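Local coordinates for protein chorismate mutase (Clostridium thermocellum, PDB 1XHO) that probably catalyses the rearrangement of chorismate to prephenate, as expected of a trimeric type I (AroH-class) chorismate mutase, at residues 36-41 against 138-143; 47-52 against 80-85; 74-79 against 117-122; 86-91 against 101-106. All blocks are in the same frame, centred on the assembly; numbering follows the deposited sequence.

Contact 1: residues 36-41 against 138-143; sequences RGATTV and NGAKVL
Asn138 opens the second segment by reaching across to the end of strand 32-40. Its ND2 gives a hydrogen bond to Thr40 O (2.8 Å), with the carbonyl oxygen close to the amide plane and the nitrogen in the carbonyl plane, a near-planar approach that makes good use of the ND2 hydrogen (157° at the hydrogen). Thr39 OG1 also lies 3.0 Å from ND2, but the angle is too poor for a bond. Gly139 follows, its N donating to Thr40 OG1 over 2.7 Å along a bent path (137° at the hydrogen). Thr40 presents that hydroxyl because its chi1 of 59° sets OG1 between N and C, while CG2 packs against Ala140 N (3.5 Å). Glycine suits this close approach, having no side chain to stand beside the hydroxyl. Ala140 then lays its methyl on the strand: its CB is 3.4 Å from Thr39 N and 3.5 Å from Ala38 CB, tighter than usual van der Waals contact, an approach open to the small alanine methyl. A 3-10 turn, closed by Leu143 N to Ala140 O, brings Leu143 back to the strand, where CD1 rests 4.0 Å from Ala38 CB. This 3-10 turn thus follows strand 135-136 and lies against strand 32-40; Leu143 also touches Arg118 on strand 116-124, and Asn138 ND2 has a second bond to Glu52 on helix 46-63.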
loop_
_atom_site.group_PDB
_atom_site.type_symbol
_atom_site.label_atom_id
_atom_site.label_comp_id
_atom_site.label_asym_id
_atom_site.label_seq_id
_atom_site.Cartn_x
_atom_site.Cartn_y
_atom_site.Cartn_z
ATOM N N ARG C 36 8.496 5.872 -7.231
ATOM C CA ARG C 36 7.279 5.733 -8.004
ATOM C C ARG C 36 7.596 5.453 -9.484
ATOM O O ARG C 36 8.546 5.997 -10.037
ATOM C CB ARG C 36 6.392 6.986 -7.838
ATOM C CG ARG C 36 5.218 6.811 -6.854
ATOM C CD ARG C 36 4.186 5.768 -7.373
ATOM N NE ARG C 36 3.814 6.027 -8.771
ATOM C CZ ARG C 36 2.930 6.945 -9.164
ATOM N NH1 ARG C 36 2.277 7.704 -8.277
ATOM N NH2 ARG C 36 2.683 7.105 -10.458
ATOM N N GLY C 37 6.825 4.547 -10.085
ATOM C CA GLY C 37 6.791 4.340 -11.522
ATOM C C GLY C 37 5.348 4.285 -12.049
ATOM O O GLY C 37 4.409 3.926 -11.318
ATOM N N ALA C 38 5.168 4.678 -13.309
ATOM C CA ALA C 38 3.886 4.534 -13.990
ATOM C C ALA C 38 4.122 4.275 -15.457
ATOM O O ALA C 38 5.114 4.735 -16.028
ATOM C CB ALA C 38 2.998 5.764 -13.793
ATOM N N THR C 39 3.216 3.505 -16.045
ATOM C CA THR C 39 3.273 3.168 -17.455
ATOM C C THR C 39 1.859 2.848 -17.955
ATOM O O THR C 39 0.941 2.654 -17.165
ATOM C CB THR C 39 4.267 1.980 -17.727
ATOM O OG1 THR C 39 4.554 1.883 -19.134
ATOM C CG2 THR C 39 3.723 0.632 -17.189
ATOM N N THR C 40 1.698 2.815 -19.271
ATOM C CA THR C 40 0.432 2.453 -19.880
ATOM C C THR C 40 0.629 1.282 -20.838
ATOM O O THR C 40 1.743 1.026 -21.299
ATOM C CB THR C 40 -0.230 3.650 -20.611
ATOM O OG1 THR C 40 0.647 4.153 -21.632
ATOM C CG2 THR C 40 -0.565 4.753 -19.621
ATOM N N VAL C 41 -0.461 0.560 -21.094
ATOM C CA VAL C 41 -0.471 -0.557 -22.051
ATOM C C VAL C 41 -1.479 -0.279 -23.172
ATOM O O VAL C 41 -2.376 0.560 -23.024
ATOM C CB VAL C 41 -0.786 -1.925 -21.385
ATOM C CG1 VAL C 41 0.372 -2.373 -20.502
ATOM C CG2 VAL C 41 -2.089 -1.878 -20.592
ATOM N N ASN C 138 5.505 5.612 -21.416
ATOM C CA ASN C 138 4.364 5.558 -22.321
ATOM C C ASN C 138 3.381 6.673 -21.983
ATOM O O ASN C 138 3.801 7.780 -21.668
ATOM C CB ASN C 138 3.685 4.180 -22.276
ATOM C CG ASN C 138 4.641 3.043 -22.550
ATOM O OD1 ASN C 138 5.697 3.240 -23.146
ATOM N ND2 ASN C 138 4.265 1.835 -22.131
ATOM N N GLY C 139 2.079 6.393 -22.036
ATOM C CA GLY C 139 1.069 7.400 -21.728
ATOM C C GLY C 139 1.138 7.981 -20.333
ATOM O O GLY C 139 0.575 9.045 -20.083
ATOM N N ALA C 140 1.823 7.296 -19.414
ATOM C CA ALA C 140 1.961 7.774 -18.030
ATOM C C ALA C 140 2.858 9.006 -17.884
ATOM O O ALA C 140 2.860 9.647 -16.829
ATOM C CB ALA C 140 2.443 6.656 -17.116
ATOM N N LYS C 141 3.609 9.347 -18.934
ATOM C CA LYS C 141 4.409 10.584 -18.939
ATOM C C LYS C 141 3.570 11.831 -18.645
ATOM O O LYS C 141 4.066 12.786 -18.042
ATOM C CB LYS C 141 5.182 10.737 -20.256
ATOM C CG LYS C 141 6.434 9.880 -20.308
ATOM C CD LYS C 141 7.067 9.807 -21.691
ATOM C CE LYS C 141 7.487 11.173 -22.208
ATOM N NZ LYS C 141 8.222 11.045 -23.475
ATOM N N VAL C 142 2.297 11.799 -19.043
ATOM C CA VAL C 142 1.350 12.888 -18.775
ATOM C C VAL C 142 1.115 13.115 -17.271
ATOM O O VAL C 142 0.719 14.197 -16.868
ATOM C CB VAL C 142 -0.015 12.622 -19.496
ATOM C CG1 VAL C 142 -1.087 13.622 -19.068
ATOM C CG2 VAL C 142 0.170 12.655 -21.023
ATOM N N LEU C 143 1.355 12.103 -16.443
ATOM C CA LEU C 143 1.209 12.268 -14.997
ATOM C C LEU C 143 2.440 12.990 -14.453
ATOM O O LEU C 143 2.767 12.868 -13.278
ATOM C CB LEU C 143 1.039 10.927 -14.296
ATOM C CG LEU C 143 -0.017 9.975 -14.858
ATOM C CD1 LEU C 143 0.166 8.577 -14.266
ATOM C CD2 LEU C 143 -1.445 10.515 -14.616
#

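Contact 2: residues 47-52 against 80-85; sequences DEIVAE and KDLDAA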
loop_
_atom_site.group_PDB
_atom_site.type_symbol
_atom_site.label_atom_id
_atom_site.label_comp_id
_atom_site.label_asym_id
_atom_site.label_seq_id
_atom_site.Cartn_x
_atom_site.Cartn_y
_atom_site.Cartn_z
ATOM N N ASP C 47 0.102 -10.423 -21.716
ATOM C CA ASP C 47 1.410 -10.166 -22.331
ATOM C C ASP C 47 1.807 -8.708 -22.213
ATOM O O ASP C 47 2.950 -8.405 -21.881
ATOM C CB ASP C 47 1.421 -10.600 -23.807
ATOM C CG ASP C 47 1.606 -12.101 -23.973
ATOM O OD1 ASP C 47 2.465 -12.683 -23.273
ATOM O OD2 ASP C 47 0.897 -12.703 -24.811
ATOM N N GLU C 48 0.855 -7.815 -22.481
ATOM C CA GLU C 48 1.090 -6.379 -22.400
ATOM C C GLU C 48 1.320 -5.913 -20.960
ATOM O O GLU C 48 2.269 -5.172 -20.683
ATOM C CB GLU C 48 -0.088 -5.599 -23.008
ATOM C CG GLU C 48 -0.077 -5.542 -24.525
ATOM C CD GLU C 48 1.099 -4.742 -25.063
ATOM O OE1 GLU C 48 1.094 -3.492 -24.926
ATOM O OE2 GLU C 48 2.033 -5.369 -25.614
ATOM N N ILE C 49 0.437 -6.344 -20.060
ATOM C CA ILE C 49 0.538 -6.017 -18.632
ATOM C C ILE C 49 1.901 -6.430 -18.065
ATOM O O ILE C 49 2.566 -5.643 -17.393
ATOM C CB ILE C 49 -0.598 -6.689 -17.814
ATOM C CG1 ILE C 49 -1.933 -5.995 -18.105
ATOM C CG2 ILE C 49 -0.298 -6.634 -16.314
ATOM C CD1 ILE C 49 -3.183 -6.778 -17.632
ATOM N N VAL C 50 2.310 -7.659 -18.353
ATOM C CA VAL C 50 3.547 -8.209 -17.787
ATOM C C VAL C 50 4.786 -7.574 -18.408
ATOM O O VAL C 50 5.714 -7.219 -17.697
ATOM C CB VAL C 50 3.589 -9.764 -17.913
ATOM C CG1 VAL C 50 4.945 -10.326 -17.480
ATOM C CG2 VAL C 50 2.473 -10.387 -17.071
ATOM N N ALA C 51 4.788 -7.428 -19.728
ATOM C CA ALA C 51 5.943 -6.887 -20.445
ATOM C C ALA C 51 6.140 -5.404 -20.150
ATOM O O ALA C 51 7.256 -4.962 -19.926
ATOM C CB ALA C 51 5.790 -7.118 -21.953
ATOM N N GLU C 52 5.063 -4.631 -20.145
ATOM C CA GLU C 52 5.182 -3.199 -19.840
ATOM C C GLU C 52 5.535 -2.942 -18.383
ATOM O O GLU C 52 6.225 -1.965 -18.080
ATOM C CB GLU C 52 3.918 -2.435 -20.239
ATOM C CG GLU C 52 3.719 -2.357 -21.758
ATOM C CD GLU C 52 4.973 -1.912 -22.489
ATOM O OE1 GLU C 52 5.588 -0.911 -22.065
ATOM O OE2 GLU C 52 5.353 -2.579 -23.473
ATOM N N LYS C 80 -9.033 0.102 -13.305
ATOM C CA LYS C 80 -10.173 -0.840 -13.417
ATOM C C LYS C 80 -10.255 -1.601 -14.763
ATOM O O LYS C 80 -10.659 -2.779 -14.813
ATOM C CB LYS C 80 -11.473 -0.065 -13.181
ATOM C CG LYS C 80 -12.724 -0.907 -13.121
ATOM C CD LYS C 80 -13.813 -0.206 -12.309
ATOM C CE LYS C 80 -14.194 1.157 -12.895
ATOM N NZ LYS C 80 -15.449 1.684 -12.273
ATOM N N ASP C 81 -9.863 -0.925 -15.840
ATOM C CA ASP C 81 -9.868 -1.511 -17.190
ATOM C C ASP C 81 -8.801 -2.587 -17.438
ATOM O O ASP C 81 -8.808 -3.191 -18.483
ATOM C CB ASP C 81 -9.747 -0.410 -18.257
ATOM C CG ASP C 81 -8.669 0.617 -17.927
ATOM O OD1 ASP C 81 -7.655 0.270 -17.294
ATOM O OD2 ASP C 81 -8.852 1.787 -18.288
ATOM N N LEU C 82 -7.883 -2.803 -16.496
ATOM C CA LEU C 82 -6.923 -3.908 -16.587
ATOM C C LEU C 82 -7.219 -4.997 -15.544
ATOM O O LEU C 82 -7.219 -4.718 -14.340
ATOM C CB LEU C 82 -5.491 -3.401 -16.380
ATOM C CG LEU C 82 -4.969 -2.317 -17.325
ATOM C CD1 LEU C 82 -3.514 -1.974 -16.965
ATOM C CD2 LEU C 82 -5.103 -2.751 -18.798
ATOM N N ASP C 83 -7.468 -6.222 -16.011
ATOM C CA ASP C 83 -7.678 -7.389 -15.124
ATOM C C ASP C 83 -7.045 -8.695 -15.643
ATOM O O ASP C 83 -7.218 -9.741 -15.031
ATOM C CB ASP C 83 -9.192 -7.612 -14.869
ATOM C CG ASP C 83 -9.963 -8.092 -16.123
ATOM O OD1 ASP C 83 -9.357 -8.279 -17.195
ATOM O OD2 ASP C 83 -11.198 -8.278 -16.029
ATOM N N ALA C 84 -6.309 -8.630 -16.755
ATOM C CA ALA C 84 -5.856 -9.839 -17.443
ATOM C C ALA C 84 -4.719 -10.562 -16.720
ATOM O O ALA C 84 -4.548 -11.768 -16.901
ATOM C CB ALA C 84 -5.454 -9.519 -18.884
ATOM N N ALA C 85 -3.939 -9.844 -15.914
ATOM C CA ALA C 85 -2.916 -10.491 -15.086
ATOM C C ALA C 85 -2.398 -9.613 -13.939
ATOM O O ALA C 85 -2.643 -8.406 -13.903
ATOM C CB ALA C 85 -1.744 -10.951 -15.958
#
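The flat groups that Ile49 meets are peptide units, since no ring or side-chain amide takes part. Its CD1 methyl approaches the two successive peptides of Ala84 and Ala85 obliquely, neither squarely over a face nor in the plane, at 3.7 Å from Ala84 N and 3.6 Å from Ala85 N. The same methyl touches the Ala84 CB at 3.8 Å and, at the outer limit of contact, the Leu82 CB at 4.3 Å. One long, branched side chain therefore lies against the bend in 82-85. Isoleucine can do this because its outer arm is extended (chi2 166°), which carries CD1 well away from the helix, while the second branch, CG2, stays near the helix and lies 3.8 Å from Ala85 O. Alanine suits the loop side: its small methyls let the helix come close to the loop backbone. One helical step further on, Val50 adds a looser contact, CG2 to Ala85 CB at 4.4 Å. No hydrogen bond joins the two segments, and the polar loop residues look to other partners: Asn44, just before the helix, accepts a bond from Ala84 N and bonds to Asp83, while Lys80 pairs with Asp108. The arrangement is that of a helix packed by apolar residues against the loop leaving a strand of an alpha/beta sheet; here that loop begins the beta-alpha-beta crossover made by strand 71-78, helix 89-93 and strand 100-105.

Contact 3: residues 74-79 against 117-122; sequences IIFTVT and IRVMMH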
loop_
_atom_site.group_PDB
_atom_site.type_symbol
_atom_site.label_atom_id
_atom_site.label_comp_id
_atom_site.label_asym_id
_atom_site.label_seq_id
_atom_site.Cartn_x
_atom_site.Cartn_y
_atom_site.Cartn_z
ATOM N N ILE C 74 7.490 -4.018 -3.216
ATOM C CA ILE C 74 6.903 -3.495 -4.439
ATOM C C ILE C 74 5.387 -3.630 -4.410
ATOM O O ILE C 74 4.850 -4.738 -4.309
ATOM C CB ILE C 74 7.461 -4.147 -5.723
ATOM C CG1 ILE C 74 8.984 -4.332 -5.611
ATOM C CG2 ILE C 74 7.054 -3.278 -6.929
ATOM C CD1 ILE C 74 9.680 -4.727 -6.877
ATOM N N ILE C 75 4.721 -2.474 -4.476
ATOM C CA ILE C 75 3.273 -2.380 -4.523
ATOM C C ILE C 75 2.872 -1.992 -5.942
ATOM O O ILE C 75 3.367 -1.013 -6.483
ATOM C CB ILE C 75 2.742 -1.327 -3.511
ATOM C CG1 ILE C 75 3.047 -1.780 -2.065
ATOM C CG2 ILE C 75 1.224 -1.088 -3.706
ATOM C CD1 ILE C 75 2.643 -0.745 -0.982
ATOM N N PHE C 76 1.982 -2.778 -6.536
ATOM C CA PHE C 76 1.458 -2.508 -7.870
ATOM C C PHE C 76 -0.008 -2.095 -7.813
ATOM O O PHE C 76 -0.767 -2.627 -7.011
ATOM C CB PHE C 76 1.553 -3.758 -8.728
ATOM C CG PHE C 76 2.942 -4.310 -8.864
ATOM C CD1 PHE C 76 3.734 -3.985 -9.969
ATOM C CD2 PHE C 76 3.452 -5.176 -7.907
ATOM C CE1 PHE C 76 5.009 -4.517 -10.113
ATOM C CE2 PHE C 76 4.743 -5.704 -8.036
ATOM C CZ PHE C 76 5.519 -5.380 -9.148
ATOM N N THR C 77 -0.399 -1.152 -8.670
ATOM C CA THR C 77 -1.810 -0.893 -8.947
ATOM C C THR C 77 -2.063 -0.910 -10.439
ATOM O O THR C 77 -1.185 -0.561 -11.239
ATOM C CB THR C 77 -2.332 0.458 -8.381
ATOM O OG1 THR C 77 -1.657 1.561 -9.014
ATOM C CG2 THR C 77 -2.180 0.518 -6.844
ATOM N N VAL C 78 -3.265 -1.326 -10.810
ATOM C CA VAL C 78 -3.741 -1.158 -12.165
ATOM C C VAL C 78 -5.098 -0.480 -12.100
ATOM O O VAL C 78 -5.833 -0.615 -11.113
ATOM C CB VAL C 78 -3.845 -2.496 -12.948
ATOM C CG1 VAL C 78 -2.506 -3.197 -12.985
ATOM C CG2 VAL C 78 -4.919 -3.415 -12.342
ATOM N N THR C 79 -5.413 0.264 -13.148
ATOM C CA THR C 79 -6.722 0.866 -13.310
ATOM C C THR C 79 -7.780 -0.217 -13.598
ATOM O O THR C 79 -7.452 -1.315 -14.061
ATOM C CB THR C 79 -6.687 1.947 -14.428
ATOM O OG1 THR C 79 -5.916 1.473 -15.539
ATOM C CG2 THR C 79 -6.041 3.184 -13.918
ATOM N N ILE C 117 -0.549 1.156 -15.301
ATOM C CA ILE C 117 0.098 0.408 -14.230
ATOM C C ILE C 117 1.011 1.343 -13.426
ATOM O O ILE C 117 1.902 1.991 -13.992
ATOM C CB ILE C 117 0.930 -0.759 -14.803
ATOM C CG1 ILE C 117 0.032 -1.666 -15.657
ATOM C CG2 ILE C 117 1.608 -1.545 -13.682
ATOM C CD1 ILE C 117 0.765 -2.508 -16.640
ATOM N N ARG C 118 0.777 1.415 -12.114
ATOM C CA ARG C 118 1.648 2.164 -11.197
ATOM C C ARG C 118 2.419 1.237 -10.259
ATOM O O ARG C 118 1.959 0.149 -9.919
ATOM C CB ARG C 118 0.866 3.208 -10.397
ATOM C CG ARG C 118 0.192 4.268 -11.282
ATOM C CD ARG C 118 -0.550 5.269 -10.414
ATOM N NE ARG C 118 -1.086 6.436 -11.116
ATOM C CZ ARG C 118 -2.228 6.484 -11.809
ATOM N NH1 ARG C 118 -2.975 5.421 -11.991
ATOM N NH2 ARG C 118 -2.606 7.616 -12.356
ATOM N N VAL C 119 3.610 1.687 -9.870
ATOM C CA VAL C 119 4.523 0.929 -9.021
ATOM C C VAL C 119 5.040 1.851 -7.936
ATOM O O VAL C 119 5.471 2.960 -8.233
ATOM C CB VAL C 119 5.757 0.401 -9.817
ATOM C CG1 VAL C 119 6.770 -0.278 -8.883
ATOM C CG2 VAL C 119 5.318 -0.528 -10.893
HETATM N N MSE C 120 4.982 1.390 -6.687
HETATM C CA MSE C 120 5.633 2.062 -5.574
HETATM C C MSE C 120 6.685 1.112 -4.978
HETATM O O MSE C 120 6.366 0.021 -4.485
HETATM C CB MSE C 120 4.619 2.464 -4.513
HETATM C CG MSE C 120 5.261 3.045 -3.238
HETATM SE SE MSE C 120 3.943 3.681 -1.943
HETATM C CE MSE C 120 3.679 5.531 -2.670
HETATM N N MSE C 121 7.936 1.539 -5.020
HETATM C CA MSE C 121 9.039 0.698 -4.611
HETATM C C MSE C 121 9.792 1.296 -3.426
HETATM O O MSE C 121 10.415 2.343 -3.561
HETATM C CB MSE C 121 9.974 0.542 -5.801
HETATM C CG MSE C 121 11.023 -0.520 -5.654
HETATM SE SE MSE C 121 12.133 -0.501 -7.228
HETATM C CE MSE C 121 11.011 -1.295 -8.540
ATOM N N HIS C 122 9.736 0.625 -2.272
ATOM C CA HIS C 122 10.556 1.007 -1.119
ATOM C C HIS C 122 11.948 0.359 -1.229
ATOM O O HIS C 122 12.062 -0.823 -1.508
ATOM C CB HIS C 122 9.855 0.641 0.197
ATOM C CG HIS C 122 8.708 1.544 0.523
ATOM N ND1 HIS C 122 7.466 1.416 -0.071
ATOM C CD2 HIS C 122 8.628 2.624 1.336
ATOM C CE1 HIS C 122 6.665 2.359 0.393
ATOM N NE2 HIS C 122 7.346 3.108 1.244
HETATM O O HOH W 1 -2.630 2.396 -11.720
#
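Ile75 and selenomethionine Met120 exchange two backbone hydrogen bonds, Ile75 N to Met120 O at 3.0 Å and Met120 N to Ile75 O at 2.9 Å. Thr77 and Arg118 repeat the exchange, so both antiparallel hydrogen-bonded pairs have amides and carbonyls engaged. The non-hydrogen-bonded pairs add CA-H...O contacts, such as Phe76 CA to Arg118 O at 3.4 Å, while the outward backbone of Phe76 and Val78 bonds to strand 100-105. On the face that carries Thr77 and Arg118, chi1 of 64° turns Thr77 OG1 over Arg118 CB. Thr77 OG1 accepts a hydrogen bond from a water (3.0 Å) that in turn accepts one from Arg118 NH1 (3.1 Å), in the guanidinium plane. Thr77 OG1 is also bonded to Glu106, whose ion pair with Arg118 is long and weak, and Thr79 OG1 bonds to Asp81 and Cys116 N. On the other face, Ile74 CG2 meets Val119 CG1 at 3.6 Å, and Val119 CG2 lies beside Phe76 CD1 at 3.9 Å; beta-branched side chains suit strands. Helix 46-63 covers this face through Thr53, Leu56 and Met60. Strands 100-105 and 32-40 flank the pair, and neighbouring subunits pack on Ile75 and Met120 opposite the helix.

Contact 4: residues 86-91 against 101-106; sequences FPAIAA and LMCMNE
Phe86 begins the first segment with its ring tilted beside Cys103: CD1 is 3.8 Å from SG, and the sulfur sits 5.0 Å from the ring centroid, 68° off the ring normal. This is an oblique sulfur-aromatic contact, in which a polarisable thiol suits an aromatic neighbour. Pro87 touches the same sulfur more loosely, CD to SG at 4.1 Å. It occupies the second position of a type I turn from Phe86 to Ile89, where the fixed phi of proline (-60°) is what the turn requires. Ala88 makes the nearest approach, its CB 3.5 Å from Cys103 SG. The thiol is thus gathered against three successive residues, and chi1 of -53°, which sets SG opposite the carbonyl carbon of Cys103, lifts it toward them. The Ala88 methyl also meets Leu101 CD1 at 3.9 Å. One turn along, Ala91 CB reaches that same Leu101 methyl at 4.1 Å, so the leucine lies across both alanines, whose short side chains allow the 88-91 backbone and the strand to lie close. The contact lays the turn leading into helix 89-93, and Ala91 within it, on strand 100-105, the last strand of its beta-alpha-beta unit. Strand 71-78 lies alongside, with Phe76 and Val78 against Pro87; Thr53 of helix 46-63 touches Pro87 and Ala90, and a neighbouring subunit packs on Phe86 through its Glu106 and on Cys103 through its Ile107.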
loop_
_atom_site.group_PDB
_atom_site.type_symbol
_atom_site.label_atom_id
_atom_site.label_comp_id
_atom_site.label_asym_id
_atom_site.label_seq_id
_atom_site.Cartn_x
_atom_site.Cartn_y
_atom_site.Cartn_z
ATOM N N PHE C 86 -1.684 -10.260 -13.016
ATOM C CA PHE C 86 -0.947 -9.612 -11.936
ATOM C C PHE C 86 0.339 -8.991 -12.490
ATOM O O PHE C 86 1.195 -9.717 -13.015
ATOM C CB PHE C 86 -0.521 -10.643 -10.876
ATOM C CG PHE C 86 -1.590 -10.994 -9.864
ATOM C CD1 PHE C 86 -1.423 -10.664 -8.520
ATOM C CD2 PHE C 86 -2.730 -11.684 -10.241
ATOM C CE1 PHE C 86 -2.379 -10.996 -7.585
ATOM C CE2 PHE C 86 -3.699 -12.025 -9.308
ATOM C CZ PHE C 86 -3.530 -11.680 -7.978
ATOM N N PRO C 87 0.509 -7.660 -12.353
ATOM C CA PRO C 87 1.798 -7.074 -12.773
ATOM C C PRO C 87 3.004 -7.652 -12.019
ATOM O O PRO C 87 4.121 -7.615 -12.538
ATOM C CB PRO C 87 1.625 -5.572 -12.465
ATOM C CG PRO C 87 0.145 -5.357 -12.414
ATOM C CD PRO C 87 -0.414 -6.632 -11.836
ATOM N N ALA C 88 2.763 -8.177 -10.811
ATOM C CA ALA C 88 3.793 -8.812 -9.979
ATOM C C ALA C 88 4.524 -9.986 -10.660
ATOM O O ALA C 88 5.619 -10.349 -10.244
ATOM C CB ALA C 88 3.174 -9.291 -8.657
ATOM N N ILE C 89 3.902 -10.593 -11.668
ATOM C CA ILE C 89 4.553 -11.634 -12.482
ATOM C C ILE C 89 5.833 -11.101 -13.160
ATOM O O ILE C 89 6.808 -11.852 -13.320
ATOM C CB ILE C 89 3.592 -12.204 -13.557
ATOM C CG1 ILE C 89 2.453 -12.982 -12.898
ATOM C CG2 ILE C 89 4.343 -13.127 -14.531
ATOM C CD1 ILE C 89 1.210 -13.116 -13.781
ATOM N N ALA C 90 5.824 -9.814 -13.535
ATOM C CA ALA C 90 6.983 -9.168 -14.164
ATOM C C ALA C 90 8.232 -9.251 -13.292
ATOM O O ALA C 90 9.308 -9.562 -13.796
ATOM C CB ALA C 90 6.677 -7.714 -14.516
ATOM N N ALA C 91 8.081 -8.989 -11.992
ATOM C CA ALA C 91 9.205 -9.063 -11.049
ATOM C C ALA C 91 9.728 -10.492 -10.917
ATOM O O ALA C 91 10.934 -10.715 -10.799
ATOM C CB ALA C 91 8.793 -8.516 -9.682
ATOM N N LEU C 101 5.854 -8.510 -2.650
ATOM C CA LEU C 101 5.052 -7.876 -3.691
ATOM C C LEU C 101 3.604 -7.783 -3.223
ATOM O O LEU C 101 3.178 -8.558 -2.371
ATOM C CB LEU C 101 5.121 -8.697 -4.976
ATOM C CG LEU C 101 6.527 -9.080 -5.477
ATOM C CD1 LEU C 101 6.460 -10.021 -6.663
ATOM C CD2 LEU C 101 7.321 -7.867 -5.856
HETATM N N MSE C 102 2.851 -6.847 -3.791
HETATM C CA MSE C 102 1.426 -6.696 -3.489
HETATM C C MSE C 102 0.757 -5.926 -4.626
HETATM O O MSE C 102 1.330 -4.956 -5.155
HETATM C CB MSE C 102 1.236 -5.978 -2.138
HETATM C CG MSE C 102 -0.230 -5.826 -1.685
HETATM SE SE MSE C 102 -0.517 -5.784 0.297
HETATM C CE MSE C 102 -0.395 -7.741 0.479
ATOM N N CYS C 103 -0.444 -6.366 -5.011
ATOM C CA CYS C 103 -1.171 -5.778 -6.131
ATOM C C CYS C 103 -2.598 -5.421 -5.752
ATOM O O CYS C 103 -3.319 -6.246 -5.178
ATOM C CB CYS C 103 -1.217 -6.742 -7.308
ATOM S SG CYS C 103 0.358 -7.360 -7.827
HETATM N N MSE C 104 -2.989 -4.186 -6.086
HETATM C CA MSE C 104 -4.331 -3.673 -5.854
HETATM C C MSE C 104 -4.808 -3.026 -7.135
HETATM O O MSE C 104 -4.082 -2.963 -8.118
HETATM C CB MSE C 104 -4.342 -2.612 -4.741
HETATM C CG MSE C 104 -3.839 -3.079 -3.370
HETATM SE SE MSE C 104 -1.879 -3.161 -3.214
HETATM C CE MSE C 104 -1.810 -2.477 -1.388
ATOM N N ASN C 105 -6.037 -2.538 -7.117
ATOM C CA ASN C 105 -6.498 -1.654 -8.165
ATOM C C ASN C 105 -6.282 -0.223 -7.728
ATOM O O ASN C 105 -6.272 0.093 -6.525
ATOM C CB ASN C 105 -7.977 -1.884 -8.493
ATOM C CG ASN C 105 -8.213 -3.157 -9.292
ATOM O OD1 ASN C 105 -8.772 -4.120 -8.775
ATOM N ND2 ASN C 105 -7.819 -3.154 -10.568
ATOM N N GLU C 106 -6.098 0.641 -8.718
ATOM C CA GLU C 106 -5.973 2.068 -8.490
ATOM C C GLU C 106 -7.321 2.598 -7.994
ATOM O O GLU C 106 -8.368 2.025 -8.283
ATOM C CB GLU C 106 -5.560 2.769 -9.811
ATOM C CG GLU C 106 -5.365 4.307 -9.739
ATOM C CD GLU C 106 -4.098 4.735 -8.999
ATOM O OE1 GLU C 106 -3.268 3.869 -8.619
ATOM O OE2 GLU C 106 -3.931 5.950 -8.791
#

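In the fold
Contacts 1, 3 and 4 reach one mixed sheet; contact 2 joins helix 46-63 to the loop that follows strand 71-78. Contact 3, whose centre lies about 4 Å from the centre of the chain, adjoins contact 4 through a probable hydrogen bond from Phe76 N to Met102 O (2.7 Å) and contact 1 through one from Val119 N to Gly37 O (2.8 Å). Val41 of contact 1 packs on Glu48 and Glu52 of that helix and on Leu82 of that loop. In AroH-class enzymes the equivalents of Arg36, Phe86, Cys103, Glu106 and Arg118 line the active-site cleft between subunits, to which contacts 1, 3 and 4 probably contribute. Here Arg36 bonds to Leu101 of one neighbouring subunit and Phe86 packs on Glu106 of another.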